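PDB 4Z8N: reticulocyte-binding protein 2a from Plasmodium vivax, which probably helps merozoites invade host red cells, this fragment being the all-helical erythrocyte-binding domain of the much longer parasite protein. Local coordinates for residues A[23-35]-A[119-133]. Residues are numbered along the deposited sequence; the frame is centred on the assembly and turned at random.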
loop_
_atom_site.group_PDB
_atom_site.type_symbol
_atom_site.label_atom_id
_atom_site.label_comp_id
_atom_site.label_asym_id
_atom_site.label_seq_id
_atom_site.Cartn_x
_atom_site.Cartn_y
_atom_site.Cartn_z
ATOM N N PRO A 23 -7.323 -2.226 -5.484
ATOM C CA PRO A 23 -7.456 -1.791 -6.879
ATOM C C PRO A 23 -6.164 -1.258 -7.510
ATOM O O PRO A 23 -6.246 -0.476 -8.458
ATOM C CB PRO A 23 -8.488 -0.672 -6.776
ATOM C CG PRO A 23 -8.160 -0.028 -5.467
ATOM C CD PRO A 23 -7.674 -1.139 -4.552
ATOM N N PHE A 24 -5.012 -1.651 -6.968
ATOM C CA PHE A 24 -3.698 -1.413 -7.583
ATOM C C PHE A 24 -3.250 0.056 -7.639
ATOM O O PHE A 24 -2.130 0.375 -7.237
ATOM C CB PHE A 24 -3.670 -2.011 -8.994
ATOM C CG PHE A 24 -4.198 -3.418 -9.058
ATOM C CD1 PHE A 24 -3.478 -4.469 -8.512
ATOM C CD2 PHE A 24 -5.421 -3.689 -9.654
ATOM C CE1 PHE A 24 -3.963 -5.762 -8.563
ATOM C CE2 PHE A 24 -5.913 -4.980 -9.708
ATOM C CZ PHE A 24 -5.184 -6.018 -9.162
ATOM N N TYR A 25 -4.101 0.941 -8.145
ATOM C CA TYR A 25 -3.775 2.369 -8.203
ATOM C C TYR A 25 -4.782 3.179 -7.403
ATOM O O TYR A 25 -5.970 2.863 -7.395
ATOM C CB TYR A 25 -3.743 2.870 -9.649
ATOM C CG TYR A 25 -2.535 2.431 -10.445
ATOM C CD1 TYR A 25 -2.434 1.134 -10.933
ATOM C CD2 TYR A 25 -1.507 3.322 -10.728
ATOM C CE1 TYR A 25 -1.335 0.731 -11.666
ATOM C CE2 TYR A 25 -0.403 2.929 -11.464
ATOM C CZ TYR A 25 -0.323 1.633 -11.930
ATOM O OH TYR A 25 0.772 1.236 -12.661
ATOM N N VAL A 26 -4.312 4.233 -6.745
ATOM C CA VAL A 26 -5.178 5.021 -5.874
ATOM C C VAL A 26 -6.233 5.791 -6.676
ATOM O O VAL A 26 -7.329 6.042 -6.178
ATOM C CB VAL A 26 -4.358 5.999 -4.995
ATOM C CG1 VAL A 26 -3.670 7.059 -5.847
ATOM C CG2 VAL A 26 -5.242 6.642 -3.933
ATOM N N GLN A 27 -5.911 6.143 -7.920
ATOM C CA GLN A 27 -6.860 6.828 -8.798
ATOM C C GLN A 27 -8.124 5.993 -9.005
ATOM O O GLN A 27 -9.227 6.532 -9.094
ATOM C CB GLN A 27 -6.222 7.140 -10.158
ATOM C CG GLN A 27 -5.065 8.138 -10.116
ATOM C CD GLN A 27 -3.703 7.464 -10.074
ATOM O OE1 GLN A 27 -3.470 6.552 -9.279
ATOM N NE2 GLN A 27 -2.795 7.911 -10.936
ATOM N N MET A 28 -7.951 4.677 -9.083
ATOM C CA MET A 28 -9.069 3.765 -9.303
ATOM C C MET A 28 -9.986 3.770 -8.093
ATOM O O MET A 28 -11.205 3.677 -8.220
ATOM C CB MET A 28 -8.565 2.348 -9.591
ATOM C CG MET A 28 -7.583 2.270 -10.756
ATOM S SD MET A 28 -8.301 2.773 -12.334
ATOM C CE MET A 28 -9.247 1.319 -12.762
ATOM N N ASN A 29 -9.381 3.880 -6.915
ATOM C CA ASN A 29 -10.131 4.015 -5.680
ATOM C C ASN A 29 -10.913 5.324 -5.684
ATOM O O ASN A 29 -12.068 5.378 -5.266
ATOM C CB ASN A 29 -9.188 3.962 -4.478
ATOM C CG ASN A 29 -9.886 3.521 -3.211
ATOM O OD1 ASN A 29 -10.799 4.189 -2.727
ATOM N ND2 ASN A 29 -9.452 2.396 -2.659
ATOM N N TYR A 30 -10.265 6.374 -6.174
ATOM C CA TYR A 30 -10.875 7.693 -6.267
ATOM C C TYR A 30 -12.088 7.693 -7.202
ATOM O O TYR A 30 -13.127 8.273 -6.884
ATOM C CB TYR A 30 -9.835 8.715 -6.736
ATOM C CG TYR A 30 -10.404 10.067 -7.103
ATOM C CD1 TYR A 30 -10.740 10.990 -6.122
ATOM C CD2 TYR A 30 -10.592 10.426 -8.433
ATOM C CE1 TYR A 30 -11.258 12.225 -6.450
ATOM C CE2 TYR A 30 -11.110 11.663 -8.773
ATOM C CZ TYR A 30 -11.440 12.556 -7.777
ATOM O OH TYR A 30 -11.954 13.787 -8.103
ATOM N N PHE A 31 -11.956 7.034 -8.350
ATOM C CA PHE A 31 -13.040 6.986 -9.325
ATOM C C PHE A 31 -14.253 6.245 -8.769
ATOM O O PHE A 31 -15.395 6.566 -9.105
ATOM C CB PHE A 31 -12.565 6.328 -10.624
ATOM C CG PHE A 31 -11.492 7.101 -11.337
ATOM C CD1 PHE A 31 -11.460 8.485 -11.278
ATOM C CD2 PHE A 31 -10.507 6.442 -12.057
ATOM C CE1 PHE A 31 -10.471 9.202 -11.933
ATOM C CE2 PHE A 31 -9.513 7.153 -12.712
ATOM C CZ PHE A 31 -9.496 8.535 -12.650
ATOM N N ALA A 32 -14.001 5.257 -7.915
ATOM C CA ALA A 32 -15.076 4.516 -7.267
ATOM C C ALA A 32 -15.796 5.392 -6.248
ATOM O O ALA A 32 -17.011 5.294 -6.084
ATOM C CB ALA A 32 -14.531 3.258 -6.597
ATOM N N GLU A 33 -15.041 6.255 -5.573
ATOM C CA GLU A 33 -15.609 7.166 -4.581
ATOM C C GLU A 33 -16.518 8.207 -5.221
ATOM O O GLU A 33 -17.600 8.493 -4.708
ATOM C CB GLU A 33 -14.500 7.866 -3.791
ATOM C CG GLU A 33 -13.766 6.947 -2.834
ATOM C CD GLU A 33 -14.695 6.316 -1.816
ATOM O OE1 GLU A 33 -15.604 7.019 -1.323
ATOM O OE2 GLU A 33 -14.525 5.116 -1.518
ATOM N N ILE A 34 -16.071 8.773 -6.339
ATOM C CA ILE A 34 -16.860 9.756 -7.075
ATOM C C ILE A 34 -18.189 9.151 -7.520
ATOM O O ILE A 34 -19.221 9.827 -7.525
ATOM C CB ILE A 34 -16.091 10.288 -8.304
ATOM C CG1 ILE A 34 -14.881 11.108 -7.860
ATOM C CG2 ILE A 34 -16.988 11.153 -9.180
ATOM C CD1 ILE A 34 -15.248 12.345 -7.070
ATOM N N LYS A 35 -18.158 7.866 -7.861
ATOM C CA LYS A 35 -19.329 7.171 -8.384
ATOM C C LYS A 35 -20.558 7.308 -7.488
ATOM O O LYS A 35 -21.648 7.591 -7.979
ATOM C CB LYS A 35 -19.012 5.692 -8.607
ATOM C CG LYS A 35 -20.175 4.891 -9.164
ATOM C CD LYS A 35 -19.766 3.459 -9.465
ATOM C CE LYS A 35 -19.279 3.314 -10.895
ATOM N NZ LYS A 35 -20.405 3.028 -11.832
ATOM N N MET A 119 3.145 1.383 -16.287
ATOM C CA MET A 119 2.725 2.292 -15.218
ATOM C C MET A 119 2.357 3.662 -15.764
ATOM O O MET A 119 1.390 4.292 -15.336
ATOM C CB MET A 119 3.841 2.419 -14.175
ATOM C CG MET A 119 3.943 3.776 -13.492
ATOM S SD MET A 119 5.337 3.861 -12.348
ATOM C CE MET A 119 6.649 3.155 -13.343
ATOM N N GLU A 120 3.137 4.091 -16.743
ATOM C CA GLU A 120 3.020 5.406 -17.341
ATOM C C GLU A 120 1.798 5.526 -18.235
ATOM O O GLU A 120 1.085 6.533 -18.205
ATOM C CB GLU A 120 4.276 5.694 -18.141
ATOM C CG GLU A 120 4.366 7.079 -18.667
ATOM C CD GLU A 120 5.745 7.363 -19.211
ATOM O OE1 GLU A 120 6.060 6.923 -20.338
ATOM O OE2 GLU A 120 6.535 7.991 -18.479
ATOM N N SER A 121 1.580 4.495 -19.044
ATOM C CA SER A 121 0.414 4.418 -19.907
ATOM C C SER A 121 -0.858 4.334 -19.068
ATOM O O SER A 121 -1.871 4.951 -19.398
ATOM C CB SER A 121 0.521 3.214 -20.842
ATOM O OG SER A 121 1.670 3.311 -21.665
ATOM N N TYR A 122 -0.793 3.572 -17.980
ATOM C CA TYR A 122 -1.920 3.445 -17.060
ATOM C C TYR A 122 -2.271 4.780 -16.407
ATOM O O TYR A 122 -3.437 5.172 -16.370
ATOM C CB TYR A 122 -1.617 2.405 -15.980
ATOM C CG TYR A 122 -1.599 0.984 -16.489
ATOM C CD1 TYR A 122 -2.312 0.625 -17.626
ATOM C CD2 TYR A 122 -0.878 -0.003 -15.829
ATOM C CE1 TYR A 122 -2.302 -0.673 -18.097
ATOM C CE2 TYR A 122 -0.862 -1.307 -16.294
ATOM C CZ TYR A 122 -1.577 -1.635 -17.428
ATOM O OH TYR A 122 -1.570 -2.928 -17.898
ATOM N N THR A 123 -1.255 5.467 -15.891
ATOM C CA THR A 123 -1.436 6.766 -15.247
ATOM C C THR A 123 -2.024 7.800 -16.209
ATOM O O THR A 123 -2.871 8.609 -15.825
ATOM C CB THR A 123 -0.101 7.297 -14.688
ATOM O OG1 THR A 123 0.430 6.358 -13.746
ATOM C CG2 THR A 123 -0.293 8.644 -14.003
ATOM N N ASP A 124 -1.568 7.763 -17.459
ATOM C CA ASP A 124 -2.044 8.687 -18.484
ATOM C C ASP A 124 -3.539 8.527 -18.737
ATOM O O ASP A 124 -4.264 9.511 -18.855
ATOM C CB ASP A 124 -1.270 8.488 -19.789
ATOM C CG ASP A 124 0.160 8.992 -19.704
ATOM O OD1 ASP A 124 0.563 9.461 -18.618
ATOM O OD2 ASP A 124 0.881 8.915 -20.723
ATOM N N ARG A 125 -3.995 7.282 -18.811
ATOM C CA ARG A 125 -5.406 7.003 -19.058
ATOM C C ARG A 125 -6.274 7.417 -17.879
ATOM O O ARG A 125 -7.387 7.905 -18.064
ATOM C CB ARG A 125 -5.616 5.523 -19.360
ATOM C CG ARG A 125 -4.940 5.051 -20.628
ATOM C CD ARG A 125 -5.150 3.568 -20.799
ATOM N NE ARG A 125 -6.561 3.251 -20.992
ATOM C CZ ARG A 125 -7.053 2.018 -21.001
ATOM N NH1 ARG A 125 -6.247 0.988 -20.803
ATOM N NH2 ARG A 125 -8.349 1.814 -21.188
ATOM N N MET A 126 -5.764 7.212 -16.668
ATOM C CA MET A 126 -6.467 7.645 -15.466
ATOM C C MET A 126 -6.562 9.165 -15.446
ATOM O O MET A 126 -7.580 9.730 -15.051
ATOM C CB MET A 126 -5.762 7.135 -14.207
ATOM C CG MET A 126 -5.673 5.622 -14.126
ATOM S SD MET A 126 -4.567 5.044 -12.819
ATOM C CE MET A 126 -4.353 3.337 -13.313
ATOM N N SER A 127 -5.492 9.818 -15.884
ATOM C CA SER A 127 -5.453 11.271 -15.946
ATOM C C SER A 127 -6.466 11.790 -16.964
ATOM O O SER A 127 -7.140 12.793 -16.727
ATOM C CB SER A 127 -4.045 11.752 -16.300
ATOM O OG SER A 127 -3.988 13.166 -16.349
ATOM N N LYS A 128 -6.573 11.091 -18.089
ATOM C CA LYS A 128 -7.510 11.461 -19.146
ATOM C C LYS A 128 -8.958 11.345 -18.678
ATOM O O LYS A 128 -9.780 12.212 -18.971
ATOM C CB LYS A 128 -7.287 10.591 -20.384
ATOM C CG LYS A 128 -6.194 11.101 -21.311
ATOM C CD LYS A 128 -5.710 10.005 -22.247
ATOM C CE LYS A 128 -4.196 10.031 -22.386
ATOM N NZ LYS A 128 -3.620 8.658 -22.473
ATOM N N PHE A 129 -9.267 10.277 -17.951
ATOM C CA PHE A 129 -10.614 10.093 -17.419
ATOM C C PHE A 129 -10.919 11.112 -16.326
ATOM O O PHE A 129 -12.053 11.578 -16.203
ATOM C CB PHE A 129 -10.804 8.678 -16.874
ATOM C CG PHE A 129 -12.177 8.427 -16.311
ATOM C CD1 PHE A 129 -13.252 8.189 -17.156
ATOM C CD2 PHE A 129 -12.393 8.429 -14.942
ATOM C CE1 PHE A 129 -14.518 7.959 -16.644
ATOM C CE2 PHE A 129 -13.659 8.200 -14.423
ATOM C CZ PHE A 129 -14.721 7.964 -15.275
ATOM N N ASN A 130 -9.905 11.453 -15.536
ATOM C CA ASN A 130 -10.058 12.446 -14.478
ATOM C C ASN A 130 -10.453 13.809 -15.034
ATOM O O ASN A 130 -11.274 14.511 -14.446
ATOM C CB ASN A 130 -8.768 12.570 -13.665
ATOM C CG ASN A 130 -8.914 13.511 -12.484
ATOM O OD1 ASN A 130 -9.644 13.222 -11.534
ATOM N ND2 ASN A 130 -8.216 14.640 -12.532
ATOM N N GLU A 131 -9.867 14.179 -16.169
ATOM C CA GLU A 131 -10.214 15.434 -16.823
ATOM C C GLU A 131 -11.640 15.358 -17.360
ATOM O O GLU A 131 -12.360 16.357 -17.387
ATOM C CB GLU A 131 -9.229 15.759 -17.953
ATOM C CG GLU A 131 -9.546 17.055 -18.695
ATOM C CD GLU A 131 -8.348 17.634 -19.432
ATOM O OE1 GLU A 131 -8.137 17.264 -20.606
ATOM O OE2 GLU A 131 -7.622 18.464 -18.843
ATOM N N LYS A 132 -12.045 14.161 -17.769
ATOM C CA LYS A 132 -13.381 13.947 -18.308
ATOM C C LYS A 132 -14.440 14.129 -17.224
ATOM O O LYS A 132 -15.556 14.562 -17.507
ATOM C CB LYS A 132 -13.489 12.554 -18.934
ATOM C CG LYS A 132 -14.727 12.349 -19.790
ATOM C CD LYS A 132 -14.582 11.130 -20.689
ATOM C CE LYS A 132 -15.702 11.072 -21.716
ATOM N NZ LYS A 132 -15.452 10.036 -22.756
ATOM N N ILE A 133 -14.079 13.804 -15.986
ATOM C CA ILE A 133 -14.986 13.958 -14.854
ATOM C C ILE A 133 -15.403 15.418 -14.671
ATOM O O ILE A 133 -16.564 15.707 -14.378
ATOM C CB ILE A 133 -14.349 13.438 -13.545
ATOM C CG1 ILE A 133 -13.996 11.954 -13.675
ATOM C CG2 ILE A 133 -15.288 13.643 -12.364
ATOM C CD1 ILE A 133 -13.481 11.330 -12.393
HETATM O O HOH W 1 -3.322 10.138 -12.909
#
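The Phe31 ring meets the edge of Phe129 on one face: Phe129 CD2 stands over its centre, and the planes, 80° apart with centroids separated by 4.8 Å, define a T-shaped pair. The opposite face carries the carbonyl O of Gln27, one turn earlier in its own helix. At the edge, Phe31 CZ lies 3.3 Å from Met126 O, with Asn130 OD1 also near the ring plane; Phe31 is a knob in the hole made by Met126, Phe129, Asn130 and Ile133. Toward the start of both segments, Tyr25 receives the Met126 CE methyl over one face, a CH-pi contact 3.8 Å from the ring centroid and 24° off the normal; SD of the same chain, oblique to the ring at 4.7 Å from its centroid, adds a Met-aromatic contact. Met126 reaches that far because its chain is extended beyond CG, and its SD passes 3.8 Å from Gln27 CD. Polar linkage is indirect: a water accepts from Gln27 NE2 at 3.0 Å and donates weakly to Thr123 O. The axes of 26-35 and 119-133 come within 10.6 Å, with N-to-C directions 24° apart, so these segments run roughly parallel; the latter belongs to the Rh5-type coiled-coil domain. Helix 42-69 packs on Phe129, helix 246-297 touches Tyr30 and Ile133 through Phe254, and Ile18 of strand 17-19 meets Tyr25 and Met119.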